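Local coordinates for uncharacterized protein (Enterococcus faecalis, PDB 3CLQ) that is of unknown function but belongs to the AllG family, named after an oxamate carbamoyltransferase subunit, and forms a two-chain assembly, at residues S24-V29 with M238-C243; F128-E133 with S233-M238; L163-T168 with V210-S215; R177-Q182 with S198-Q203; G316-A321 with G364-I369. All blocks are in the same frame, centred on the assembly; numbering follows the deposited sequence.

In the fold
From the N terminus, the chain leaves its first helix and enters strand 26-33, where contact 1 opens; 209 residues later the loop is closed by helix 234-247. Contacts 2, 3 and 4 are nested within that loop. Contact 2 opens at strand 126-130 and closes on the first turn of the same helix, so that contacts 1 and 2 share Met238 and tie one helix to one antiparallel sheet. Inside the loop closed by contact 2, contact 3 joins helix 146-168 to the loop after helix 195-210, and contact 4, innermost, pairs helices 176-183 and 195-210. None of these loops cross. Contact 5 follows in series, linking a loop to strand 363-369 of a separate sheet.

Contact 1 (S24-V29 with M238-C243); sequences SKPILV and MGAAKC
Pro26 packs against Ala240 and Cys243, two residues one turn apart on helix 234-247, and this trio makes up the tight part of the contact. The pyrrolidine ring is presented to the helix by two of its carbons. CG approaches the carbonyl oxygen of Ala240, with CG to O at 3.6 Å, while Pro26 CB lies 4.0 Å from Ala240 CA. Ala240 has only a methyl group to place here, and its small size lets the backbones come close, the CA atoms of Pro26 and Ala240 being 5.5 Å apart. On the next turn Cys243 completes the apolar surface: with SG anti to its backbone N (chi1 176°), the sulfur is carried over to the proline, 4.0 Å from Pro26 CB. No hydrogen bond crosses between the segments, so their direct union rests on van der Waals contact.

The looser side lies at Ser24, the first residue beyond helix 6-23. Its OG is 4.5 Å from Cys243 O, too distant to bond, and is held instead by Asn120 and by the carbonyl of Arg20, whereas Cys243 O is bonded to Asn125. Lys25, partly exposed, starts away from the helix and makes no contact with it; its ammonium group forms a salt bridge with Glu121.

The contact illustrates a helix laid on an antiparallel sheet. Strand 26-33 is hydrogen-bonded between 114-120 and 174-175; Ile118 of the former touches both Pro26 and Cys243, and across helix 234-247 Ala241 meets Ile309 and Tyr313 of helix 309-313.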
# COMPACT_ATOMS: atom_id res chain seq x y z
N SER B 24 5.23 -22.43 6.25
CA SER B 24 4.22 -22.59 5.22
C SER B 24 4.32 -21.45 4.25
O SER B 24 4.66 -20.33 4.62
CB SER B 24 2.84 -22.59 5.81
OG SER B 24 2.65 -23.78 6.52
N LYS B 25 3.99 -21.72 2.99
CA LYS B 25 4.03 -20.71 1.98
C LYS B 25 2.82 -20.88 1.09
O LYS B 25 2.87 -21.52 0.05
CB LYS B 25 5.33 -20.82 1.18
CG LYS B 25 6.02 -19.50 0.96
CD LYS B 25 7.56 -19.62 1.02
CE LYS B 25 8.15 -20.03 -0.31
NZ LYS B 25 7.67 -19.21 -1.47
N PRO B 26 1.70 -20.28 1.50
CA PRO B 26 0.41 -20.31 0.82
C PRO B 26 0.46 -19.63 -0.55
O PRO B 26 0.78 -18.42 -0.63
CB PRO B 26 -0.49 -19.49 1.73
CG PRO B 26 0.23 -19.42 3.03
CD PRO B 26 1.66 -19.47 2.73
N ILE B 27 0.16 -20.39 -1.60
CA ILE B 27 0.13 -19.87 -2.97
C ILE B 27 -1.28 -19.86 -3.54
O ILE B 27 -1.99 -20.88 -3.53
CB ILE B 27 1.03 -20.70 -3.92
CG1 ILE B 27 2.45 -20.84 -3.32
CG2 ILE B 27 1.08 -20.08 -5.33
CD1 ILE B 27 3.18 -19.52 -3.10
N LEU B 28 -1.71 -18.71 -4.03
CA LEU B 28 -3.02 -18.65 -4.64
C LEU B 28 -2.85 -19.25 -6.00
O LEU B 28 -2.13 -18.68 -6.84
CB LEU B 28 -3.49 -17.21 -4.78
CG LEU B 28 -4.77 -17.08 -5.61
CD1 LEU B 28 -5.89 -17.98 -5.06
CD2 LEU B 28 -5.20 -15.66 -5.59
N VAL B 29 -3.49 -20.41 -6.22
CA VAL B 29 -3.31 -21.11 -7.50
C VAL B 29 -4.52 -21.11 -8.43
O VAL B 29 -4.38 -21.30 -9.64
CB VAL B 29 -2.75 -22.55 -7.36
CG1 VAL B 29 -1.41 -22.53 -6.63
CG2 VAL B 29 -3.76 -23.51 -6.67
N MSE B 238 -7.40 -14.61 4.98
CA MSE B 238 -7.96 -15.63 5.86
C MSE B 238 -7.52 -16.97 5.34
O MSE B 238 -7.09 -17.86 6.10
CB MSE B 238 -9.49 -15.55 5.92
CG MSE B 238 -9.97 -14.30 6.66
SE MSE B 238 -11.88 -13.89 6.51
CE MSE B 238 -11.83 -12.03 7.16
N GLY B 239 -7.58 -17.09 4.02
CA GLY B 239 -7.29 -18.34 3.35
C GLY B 239 -5.82 -18.68 3.47
O GLY B 239 -5.46 -19.85 3.67
N ALA B 240 -4.99 -17.64 3.36
CA ALA B 240 -3.57 -17.76 3.57
C ALA B 240 -3.31 -18.30 4.96
O ALA B 240 -2.65 -19.33 5.11
CB ALA B 240 -2.92 -16.42 3.43
N ALA B 241 -3.84 -17.60 5.96
CA ALA B 241 -3.65 -18.02 7.36
C ALA B 241 -4.16 -19.45 7.62
O ALA B 241 -3.51 -20.24 8.32
CB ALA B 241 -4.30 -17.02 8.31
N LYS B 242 -5.32 -19.77 7.06
CA LYS B 242 -5.90 -21.08 7.25
C LYS B 242 -4.96 -22.14 6.70
O LYS B 242 -4.75 -23.20 7.29
CB LYS B 242 -7.24 -21.17 6.54
CG LYS B 242 -7.78 -22.57 6.44
CD LYS B 242 -7.99 -23.21 7.80
CE LYS B 242 -9.03 -24.30 7.71
NZ LYS B 242 -8.98 -25.21 8.92
N CYS B 243 -4.39 -21.82 5.54
CA CYS B 243 -3.45 -22.70 4.89
C CYS B 243 -2.19 -22.92 5.74
O CYS B 243 -1.78 -24.06 5.91
CB CYS B 243 -3.11 -22.15 3.52
SG CYS B 243 -1.85 -23.09 2.63

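Contact 2 (F128-E133 with S233-M238); sequences FTNLSE and SGPTWM
Thr129 supplies the one hydrogen bond of this contact, from OG1 to Pro235 O over 3.3 Å. It is long and poorly directed: the hydroxyl sits above the carbonyl plane, 65° out of it, and the C=O...OG1 angle is 113°.

Van der Waals packing accounts for the rest and centres on the Pro235 ring, which points from the first turn of helix 234-247 into the extended chain. CB of Pro235 is pressed close to the carbonyl of Asn130, 3.3 Å from its O. The next ring carbon, CG, reaches further along the chain to Ser132, lying 3.9 Å from its N and 4.3 Å from its CB. The ring thus spans two successive peptide groups, from Asn130 O to Ser132 N.

A second kind of polar link runs through His116, whose two ring nitrogens bond one to Thr129 O and the other to Thr236 OG1, so that a single imidazole bridges both segments. His116 belongs to strand 114-120, the neighbour of edge strand 126-130, and Pro235 also rests on it; on the side of the helix away from the strand, Trp237 packs against Leu176, Met179 and Leu180 of helix 176-183.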
# COMPACT_ATOMS: atom_id res chain seq x y z
N PHE B 128 -9.44 -23.09 1.36
CA PHE B 128 -10.39 -22.42 0.48
C PHE B 128 -11.13 -21.30 1.22
O PHE B 128 -11.39 -21.43 2.43
CB PHE B 128 -11.45 -23.43 0.03
CG PHE B 128 -10.90 -24.70 -0.58
CD1 PHE B 128 -10.57 -24.75 -1.94
CD2 PHE B 128 -10.74 -25.84 0.19
CE1 PHE B 128 -10.08 -25.93 -2.50
CE2 PHE B 128 -10.23 -27.01 -0.37
CZ PHE B 128 -9.90 -27.05 -1.73
N THR B 129 -11.50 -20.23 0.51
CA THR B 129 -12.48 -19.25 1.00
C THR B 129 -13.23 -18.67 -0.15
O THR B 129 -12.71 -18.64 -1.25
CB THR B 129 -11.91 -18.01 1.76
OG1 THR B 129 -10.53 -17.76 1.40
CG2 THR B 129 -12.03 -18.19 3.22
N ASN B 130 -14.43 -18.18 0.11
CA ASN B 130 -15.21 -17.53 -0.93
C ASN B 130 -14.66 -16.14 -1.17
O ASN B 130 -13.68 -15.73 -0.52
CB ASN B 130 -16.67 -17.39 -0.51
CG ASN B 130 -16.83 -16.37 0.58
OD1 ASN B 130 -15.92 -15.59 0.83
ND2 ASN B 130 -17.98 -16.39 1.26
N LEU B 131 -15.29 -15.44 -2.10
CA LEU B 131 -14.90 -14.12 -2.50
C LEU B 131 -15.70 -13.06 -1.77
O LEU B 131 -16.81 -13.29 -1.32
CB LEU B 131 -15.11 -13.95 -4.00
CG LEU B 131 -14.09 -14.63 -4.91
CD1 LEU B 131 -14.07 -16.13 -4.65
CD2 LEU B 131 -14.46 -14.36 -6.35
N SER B 132 -15.11 -11.88 -1.67
CA SER B 132 -15.85 -10.71 -1.24
C SER B 132 -16.87 -10.33 -2.30
O SER B 132 -16.53 -10.06 -3.46
CB SER B 132 -14.88 -9.54 -1.02
OG SER B 132 -15.54 -8.29 -1.08
N GLU B 133 -18.14 -10.35 -1.92
CA GLU B 133 -19.12 -9.55 -2.64
C GLU B 133 -18.61 -8.20 -2.22
O GLU B 133 -17.79 -8.15 -1.30
CB GLU B 133 -20.48 -9.83 -2.05
CG GLU B 133 -20.66 -11.31 -1.77
CD GLU B 133 -21.78 -11.59 -0.79
OE1 GLU B 133 -21.45 -11.92 0.37
OE2 GLU B 133 -22.97 -11.48 -1.19
N SER B 233 -9.31 -8.36 -0.89
CA SER B 233 -8.30 -9.33 -0.47
C SER B 233 -8.49 -9.88 0.96
O SER B 233 -7.71 -10.74 1.41
CB SER B 233 -6.91 -8.68 -0.56
OG SER B 233 -6.79 -7.68 0.43
N GLY B 234 -9.49 -9.36 1.66
CA GLY B 234 -9.77 -9.79 3.03
C GLY B 234 -9.87 -11.30 3.13
O GLY B 234 -9.12 -11.92 3.89
N PRO B 235 -10.80 -11.90 2.39
CA PRO B 235 -10.86 -13.36 2.37
C PRO B 235 -9.53 -14.01 2.02
O PRO B 235 -9.17 -15.05 2.61
CB PRO B 235 -11.92 -13.65 1.29
CG PRO B 235 -12.85 -12.48 1.44
CD PRO B 235 -11.90 -11.31 1.61
N THR B 236 -8.81 -13.40 1.10
CA THR B 236 -7.56 -13.96 0.63
C THR B 236 -6.61 -14.19 1.81
O THR B 236 -5.96 -15.22 1.90
CB THR B 236 -6.93 -13.05 -0.43
OG1 THR B 236 -7.94 -12.62 -1.34
CG2 THR B 236 -5.83 -13.77 -1.20
N TRP B 237 -6.54 -13.25 2.73
CA TRP B 237 -5.61 -13.43 3.84
C TRP B 237 -6.10 -14.50 4.83
O TRP B 237 -5.30 -15.22 5.42
CB TRP B 237 -5.32 -12.10 4.51
CG TRP B 237 -5.00 -11.00 3.51
CD1 TRP B 237 -5.57 -9.74 3.44
CD2 TRP B 237 -4.06 -11.07 2.43
NE1 TRP B 237 -5.03 -9.03 2.39
CE2 TRP B 237 -4.11 -9.81 1.75
CE3 TRP B 237 -3.17 -12.05 1.98
CZ2 TRP B 237 -3.29 -9.52 0.64
CZ3 TRP B 237 -2.38 -11.78 0.87
CH2 TRP B 237 -2.44 -10.51 0.21
N MSE B 238 -7.40 -14.61 4.98
CA MSE B 238 -7.96 -15.63 5.86
C MSE B 238 -7.52 -16.97 5.34
O MSE B 238 -7.09 -17.86 6.10
CB MSE B 238 -9.49 -15.55 5.92
CG MSE B 238 -9.97 -14.30 6.66
SE MSE B 238 -11.88 -13.89 6.51
CE MSE B 238 -11.83 -12.03 7.16

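Contact 3 (L163-T168 with V210-S215); sequences LHDAMT and VQTDFS
Asp165 reaches from helix 146-168 to Thr212 and Phe214 in the loop that follows helix 195-210, and its CB and carboxylate oxygens each have a different neighbour. CB comes first, 3.4 Å from Thr212 OG1, a close approach of a carbon to a hydroxyl. That same OG1 is 4.0 Å from Ala166 N and makes no hydrogen bond to it. CG then stands anti to the carbonyl carbon (chi1 -69°), which places the carboxylate beside the phenyl ring. At the tip the two oxygens part: OD1 lies at the edge of the Phe214 ring, near its plane and 3.9 Å from CE2, while OD2 lies in the plane of the neighbouring His164 ring, at its edge. Carboxylate and phenyl planes are turned 64° apart.

The backbone of Asp165 is also engaged, its O accepting from Thr168 N and, over 3.0 Å in the carbonyl plane, from Thr168 OG1. Beyond the loop, Arg216 of the second subunit bonds to the carbonyls of Val210 and Phe214.

With no hydrogen bond across the segments and only 123 Å² buried, the direct attraction is probably modest; an acidic oxygen set against a ring's hydrogen-bearing rim probably gains a weak electrostatic attraction.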
# COMPACT_ATOMS: atom_id res chain seq x y z
N LEU B 163 -12.10 -15.16 -13.21
CA LEU B 163 -10.98 -15.36 -12.32
C LEU B 163 -10.30 -16.68 -12.58
O LEU B 163 -9.08 -16.75 -12.67
CB LEU B 163 -11.38 -15.28 -10.86
CG LEU B 163 -11.04 -13.93 -10.23
CD1 LEU B 163 -10.22 -13.19 -11.22
CD2 LEU B 163 -12.29 -13.13 -9.87
N HIS B 164 -11.09 -17.73 -12.70
CA HIS B 164 -10.61 -19.08 -12.96
C HIS B 164 -9.75 -19.12 -14.21
O HIS B 164 -8.66 -19.69 -14.21
CB HIS B 164 -11.80 -20.01 -13.14
CG HIS B 164 -11.46 -21.36 -13.70
ND1 HIS B 164 -11.13 -22.44 -12.91
CD2 HIS B 164 -11.48 -21.82 -14.98
CE1 HIS B 164 -10.93 -23.50 -13.67
NE2 HIS B 164 -11.13 -23.15 -14.93
N ASP B 165 -10.26 -18.51 -15.29
CA ASP B 165 -9.55 -18.47 -16.55
C ASP B 165 -8.24 -17.68 -16.42
O ASP B 165 -7.18 -18.10 -16.89
CB ASP B 165 -10.46 -17.90 -17.65
CG ASP B 165 -11.62 -18.85 -18.00
OD1 ASP B 165 -12.27 -18.62 -19.05
OD2 ASP B 165 -11.87 -19.82 -17.24
N ALA B 166 -8.29 -16.54 -15.74
CA ALA B 166 -7.09 -15.75 -15.54
C ALA B 166 -5.98 -16.58 -14.87
O ALA B 166 -4.82 -16.49 -15.25
CB ALA B 166 -7.42 -14.54 -14.72
N MSE B 167 -6.33 -17.38 -13.88
CA MSE B 167 -5.29 -18.08 -13.15
C MSE B 167 -4.65 -19.23 -13.93
O MSE B 167 -3.59 -19.72 -13.55
CB MSE B 167 -5.78 -18.53 -11.78
CG MSE B 167 -6.12 -17.39 -10.87
SE MSE B 167 -4.53 -16.30 -10.40
CE MSE B 167 -3.63 -17.66 -9.26
N THR B 168 -5.28 -19.67 -15.03
CA THR B 168 -4.61 -20.66 -15.88
C THR B 168 -3.46 -20.05 -16.68
O THR B 168 -2.57 -20.78 -17.13
CB THR B 168 -5.57 -21.42 -16.85
OG1 THR B 168 -5.92 -20.58 -17.95
CG2 THR B 168 -6.82 -21.92 -16.15
N VAL B 210 -6.50 -9.90 -18.59
CA VAL B 210 -6.49 -9.40 -19.94
C VAL B 210 -6.22 -10.50 -20.99
O VAL B 210 -6.58 -10.35 -22.15
CB VAL B 210 -5.49 -8.25 -20.03
CG1 VAL B 210 -5.19 -7.91 -21.47
CG2 VAL B 210 -6.04 -7.05 -19.28
N GLN B 211 -5.61 -11.60 -20.56
CA GLN B 211 -5.25 -12.68 -21.48
C GLN B 211 -6.43 -13.62 -21.74
O GLN B 211 -6.32 -14.64 -22.42
CB GLN B 211 -4.07 -13.46 -20.92
CG GLN B 211 -2.74 -12.85 -21.29
CD GLN B 211 -1.59 -13.57 -20.63
OE1 GLN B 211 -1.09 -13.14 -19.59
NE2 GLN B 211 -1.16 -14.69 -21.22
N THR B 212 -7.56 -13.22 -21.20
CA THR B 212 -8.72 -14.05 -21.09
C THR B 212 -9.62 -13.76 -22.29
O THR B 212 -9.35 -12.85 -23.07
CB THR B 212 -9.42 -13.71 -19.78
OG1 THR B 212 -9.72 -14.91 -19.08
CG2 THR B 212 -10.64 -12.87 -20.00
N ASP B 213 -10.68 -14.54 -22.47
CA ASP B 213 -11.52 -14.31 -23.61
C ASP B 213 -12.72 -13.46 -23.31
O ASP B 213 -13.56 -13.25 -24.17
CB ASP B 213 -11.91 -15.63 -24.28
CG ASP B 213 -10.76 -16.21 -25.13
OD1 ASP B 213 -10.93 -17.34 -25.67
OD2 ASP B 213 -9.70 -15.52 -25.24
N PHE B 214 -12.80 -12.95 -22.09
CA PHE B 214 -13.85 -12.00 -21.73
C PHE B 214 -13.72 -10.68 -22.52
O PHE B 214 -12.62 -10.26 -22.89
CB PHE B 214 -13.91 -11.81 -20.21
CG PHE B 214 -14.46 -13.00 -19.48
CD1 PHE B 214 -15.76 -13.00 -18.98
CD2 PHE B 214 -13.70 -14.15 -19.32
CE1 PHE B 214 -16.28 -14.12 -18.33
CE2 PHE B 214 -14.21 -15.27 -18.67
CZ PHE B 214 -15.50 -15.26 -18.17
N SER B 215 -14.86 -10.06 -22.80
CA SER B 215 -14.91 -8.84 -23.60
C SER B 215 -14.35 -7.64 -22.83
O SER B 215 -14.38 -7.64 -21.62
CB SER B 215 -16.35 -8.56 -23.96
OG SER B 215 -16.49 -7.19 -24.32

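Contact 4 (R177-Q182 with S198-Q203); sequences RLMLSQ and STLLVQ
Met179, present as selenomethionine, lies alongside Leu200 and overlaps its CB and CD1, the two side chains sliding past each other in opposite directions. Its CG is anti to the backbone N (chi1 -166°), which extends the chain from helix 176-183 across to helix 195-210. CG then meets Leu200 CB at 3.9 Å. The selenium travels further, to the backbone between two leucines, and rests 3.8 Å from Leu201 N and 4.1 Å from Leu201 CG. There the chain bends (chi3 -79°) and brings the methyl group round to the carbonyl of Leu200, with CE 3.5 Å from O.

The pair is an example of two helices close in sequence, joined by an eleven-residue connection and packed in a splayed antiparallel manner: the short segments run at 138° to one another, with their axes 10.2 Å apart at closest approach. At this separation Met179 spans the distance between the helices, its selenium reaching the backbone of Leu201. One turn on, Gln182 flanks it, its OE1 3.9 Å from Leu200 CD1.

Trp237 of helix 234-247 packs on Met179, and Thr236 of the same helix on Leu201. A di(hydroxyethyl)ether molecule, probably from the crystallisation liquor, lies near Gln182. On another side of helix 195-210, Thr199 meets Thr199 of the second subunit, while Val202 packs on Gln203 of that subunit.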
# COMPACT_ATOMS: atom_id res chain seq x y z
N ARG B 177 2.15 -15.28 1.10
CA ARG B 177 2.92 -14.85 2.25
C ARG B 177 3.81 -13.68 1.88
O ARG B 177 4.03 -12.79 2.68
CB ARG B 177 3.75 -15.97 2.86
CG ARG B 177 4.30 -15.61 4.21
CD ARG B 177 5.27 -16.65 4.70
NE ARG B 177 6.49 -16.66 3.90
CZ ARG B 177 7.46 -17.57 4.01
NH1 ARG B 177 7.36 -18.56 4.89
NH2 ARG B 177 8.52 -17.49 3.23
N LEU B 178 4.31 -13.66 0.66
CA LEU B 178 5.04 -12.49 0.22
C LEU B 178 4.14 -11.26 0.20
O LEU B 178 4.50 -10.21 0.74
CB LEU B 178 5.67 -12.72 -1.16
CG LEU B 178 6.45 -11.54 -1.75
CD1 LEU B 178 7.69 -11.16 -0.93
CD2 LEU B 178 6.82 -11.82 -3.20
N MSE B 179 2.96 -11.38 -0.41
CA MSE B 179 2.12 -10.20 -0.59
C MSE B 179 1.66 -9.67 0.77
O MSE B 179 1.60 -8.47 1.01
CB MSE B 179 0.94 -10.51 -1.49
CG MSE B 179 0.21 -9.28 -1.98
SE MSE B 179 -1.08 -9.68 -3.43
CE MSE B 179 0.17 -9.82 -4.94
N LEU B 180 1.41 -10.58 1.67
CA LEU B 180 1.00 -10.23 2.99
C LEU B 180 2.17 -9.59 3.67
O LEU B 180 2.05 -8.59 4.29
CB LEU B 180 0.58 -11.49 3.69
CG LEU B 180 0.14 -11.32 5.11
CD1 LEU B 180 -0.99 -12.18 5.36
CD2 LEU B 180 1.24 -11.66 6.01
N SER B 181 3.32 -10.19 3.53
CA SER B 181 4.61 -9.56 3.85
C SER B 181 4.61 -8.07 3.56
O SER B 181 4.92 -7.27 4.42
CB SER B 181 5.69 -10.20 2.98
OG SER B 181 6.82 -10.60 3.74
N GLN B 182 4.26 -7.71 2.32
CA GLN B 182 4.36 -6.34 1.82
C GLN B 182 3.22 -5.45 2.31
O GLN B 182 3.41 -4.27 2.59
CB GLN B 182 4.37 -6.35 0.29
CG GLN B 182 5.50 -7.15 -0.29
CD GLN B 182 5.32 -7.38 -1.76
OE1 GLN B 182 4.30 -7.00 -2.30
NE2 GLN B 182 6.30 -8.03 -2.41
N SER B 198 -5.34 -5.29 -1.02
CA SER B 198 -6.36 -5.42 -2.05
C SER B 198 -5.85 -4.81 -3.33
O SER B 198 -6.00 -5.38 -4.41
CB SER B 198 -7.67 -4.77 -1.60
OG SER B 198 -8.37 -5.66 -0.74
N THR B 199 -5.18 -3.67 -3.20
CA THR B 199 -4.59 -3.00 -4.34
C THR B 199 -3.40 -3.78 -4.91
O THR B 199 -3.11 -3.68 -6.10
CB THR B 199 -4.16 -1.61 -3.91
OG1 THR B 199 -5.26 -1.03 -3.20
CG2 THR B 199 -3.83 -0.73 -5.09
N LEU B 200 -2.71 -4.55 -4.09
CA LEU B 200 -1.61 -5.35 -4.61
C LEU B 200 -2.13 -6.55 -5.37
O LEU B 200 -1.49 -7.03 -6.30
CB LEU B 200 -0.68 -5.83 -3.49
CG LEU B 200 0.30 -4.81 -2.91
CD1 LEU B 200 0.84 -5.37 -1.58
CD2 LEU B 200 1.44 -4.41 -3.86
N LEU B 201 -3.29 -7.04 -4.97
CA LEU B 201 -3.86 -8.22 -5.57
C LEU B 201 -4.52 -7.90 -6.90
O LEU B 201 -4.32 -8.63 -7.87
CB LEU B 201 -4.89 -8.82 -4.63
CG LEU B 201 -4.97 -10.32 -4.46
CD1 LEU B 201 -6.40 -10.77 -4.16
CD2 LEU B 201 -4.48 -10.97 -5.68
N VAL B 202 -5.30 -6.82 -6.98
CA VAL B 202 -6.04 -6.58 -8.22
C VAL B 202 -5.03 -6.26 -9.30
O VAL B 202 -5.25 -6.53 -10.47
CB VAL B 202 -7.14 -5.46 -8.13
CG1 VAL B 202 -7.72 -5.30 -6.73
CG2 VAL B 202 -6.63 -4.12 -8.66
N GLN B 203 -3.91 -5.68 -8.89
CA GLN B 203 -2.85 -5.36 -9.81
C GLN B 203 -2.11 -6.62 -10.34
O GLN B 203 -1.76 -6.70 -11.51
CB GLN B 203 -1.86 -4.42 -9.14
CG GLN B 203 -0.79 -3.96 -10.09
CD GLN B 203 0.38 -3.34 -9.40
OE1 GLN B 203 0.60 -3.54 -8.18
NE2 GLN B 203 1.16 -2.57 -10.15

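Contact 5 (G316-A321 with G364-I369); sequences GGFAMA and GIPTGI
An aromatic side chain inserted from a loop against a strand defines this buried, apolar contact: Phe318, between helices 309-313 and 327-330, packs on Pro366 and Ile369 of strand 363-369. The ring makes all the close contacts, and it divides its carbons between the two partners, CD1 for Pro366, CE1 and CZ for Ile369. Near the base, CD1 meets Pro366 twice. The proline oxygen lies at the ring edge, close to the ring plane and 3.7 Å from Phe318 CD1, and the pyrrolidine CG is 3.8 Å from the same carbon. At its tip the phenyl group passes on to Ile369, with CZ 3.6 Å from Ile369 CD1 and CE1 3.8 Å from Ile369 CG1. The latter carbon is anti to its own carbonyl carbon (chi1 -66°), and it is this longer branch, running on to CD1, that does the touching.

Pro366 and Ile369 are three residues apart, a spacing that in a regular strand would put them on different faces, yet both direct their CB toward the loop. Between them Gly368 adopts a positive phi of 90°, a local departure from strand geometry that is consistent with bringing both residues to the same ring. No hydrogen bond links the two segments.

The loop has polar ties of its own: Gly317 N bonds to Glu311 of helix 309-313, and both Phe318 O and Ala321 N bond to Ser341 of helix 334-343. Strand 363-369 is the middle member of a small antiparallel sheet, between 348-352 and 356-357, and Thr348 of the first neighbour touches both Phe318 and Pro366.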
# COMPACT_ATOMS: atom_id res chain seq x y z
N GLY B 316 -3.72 -9.24 11.87
CA GLY B 316 -4.93 -8.62 12.44
C GLY B 316 -4.64 -7.82 13.71
O GLY B 316 -3.76 -6.97 13.74
N GLY B 317 -5.40 -8.07 14.77
CA GLY B 317 -5.18 -7.35 16.02
C GLY B 317 -3.82 -7.60 16.64
O GLY B 317 -3.26 -6.73 17.35
N PHE B 318 -3.27 -8.79 16.39
CA PHE B 318 -1.92 -9.10 16.85
C PHE B 318 -0.93 -8.15 16.18
O PHE B 318 0.08 -7.77 16.76
CB PHE B 318 -1.57 -10.55 16.54
CG PHE B 318 -2.00 -11.54 17.60
CD1 PHE B 318 -1.15 -12.56 18.00
CD2 PHE B 318 -3.26 -11.46 18.18
CE1 PHE B 318 -1.54 -13.47 18.97
CE2 PHE B 318 -3.65 -12.37 19.15
CZ PHE B 318 -2.80 -13.38 19.55
N ALA B 319 -1.23 -7.75 14.94
CA ALA B 319 -0.35 -6.84 14.20
C ALA B 319 -0.79 -5.41 14.34
O ALA B 319 -0.20 -4.54 13.75
CB ALA B 319 -0.25 -7.22 12.75
N MSE B 320 -1.83 -5.16 15.11
CA MSE B 320 -2.31 -3.82 15.37
C MSE B 320 -1.28 -2.73 15.06
O MSE B 320 -1.54 -1.83 14.29
CB MSE B 320 -2.70 -3.74 16.84
CG MSE B 320 -4.01 -3.06 17.12
SE MSE B 320 -4.35 -3.13 19.06
CE MSE B 320 -5.51 -1.53 19.11
N ALA B 321 -0.10 -2.84 15.66
CA ALA B 321 0.92 -1.78 15.56
C ALA B 321 1.27 -1.34 14.14
O ALA B 321 1.70 -0.22 13.93
CB ALA B 321 2.19 -2.21 16.27
N GLY B 364 9.23 -9.88 14.16
CA GLY B 364 8.36 -10.79 13.43
C GLY B 364 7.02 -10.82 14.15
O GLY B 364 6.95 -10.70 15.37
N ILE B 365 5.95 -10.97 13.40
CA ILE B 365 4.65 -11.07 14.02
C ILE B 365 4.64 -12.19 15.08
O ILE B 365 5.41 -13.15 14.95
CB ILE B 365 3.60 -11.30 12.98
CG1 ILE B 365 4.02 -12.46 12.08
CG2 ILE B 365 3.46 -10.05 12.16
CD1 ILE B 365 2.88 -13.00 11.22
N PRO B 366 3.80 -12.06 16.12
CA PRO B 366 3.83 -13.06 17.19
C PRO B 366 3.04 -14.29 16.81
O PRO B 366 1.82 -14.21 16.62
CB PRO B 366 3.18 -12.36 18.37
CG PRO B 366 2.40 -11.20 17.78
CD PRO B 366 2.79 -11.02 16.35
N THR B 367 3.73 -15.42 16.70
CA THR B 367 3.12 -16.64 16.18
C THR B 367 3.02 -17.78 17.20
O THR B 367 3.97 -18.06 17.92
CB THR B 367 3.98 -17.20 15.06
OG1 THR B 367 4.74 -16.15 14.47
CG2 THR B 367 3.12 -17.86 14.02
N GLY B 368 1.87 -18.46 17.18
CA GLY B 368 1.70 -19.68 17.93
C GLY B 368 1.19 -19.41 19.32
O GLY B 368 1.92 -19.56 20.30
N ILE B 369 -0.07 -18.97 19.38
CA ILE B 369 -0.81 -18.81 20.62
C ILE B 369 -0.82 -20.11 21.36
O ILE B 369 -1.35 -21.11 20.86
CB ILE B 369 -2.28 -18.44 20.37
CG1 ILE B 369 -2.37 -17.05 19.73
CG2 ILE B 369 -3.01 -18.44 21.67
CD1 ILE B 369 -3.57 -16.83 18.85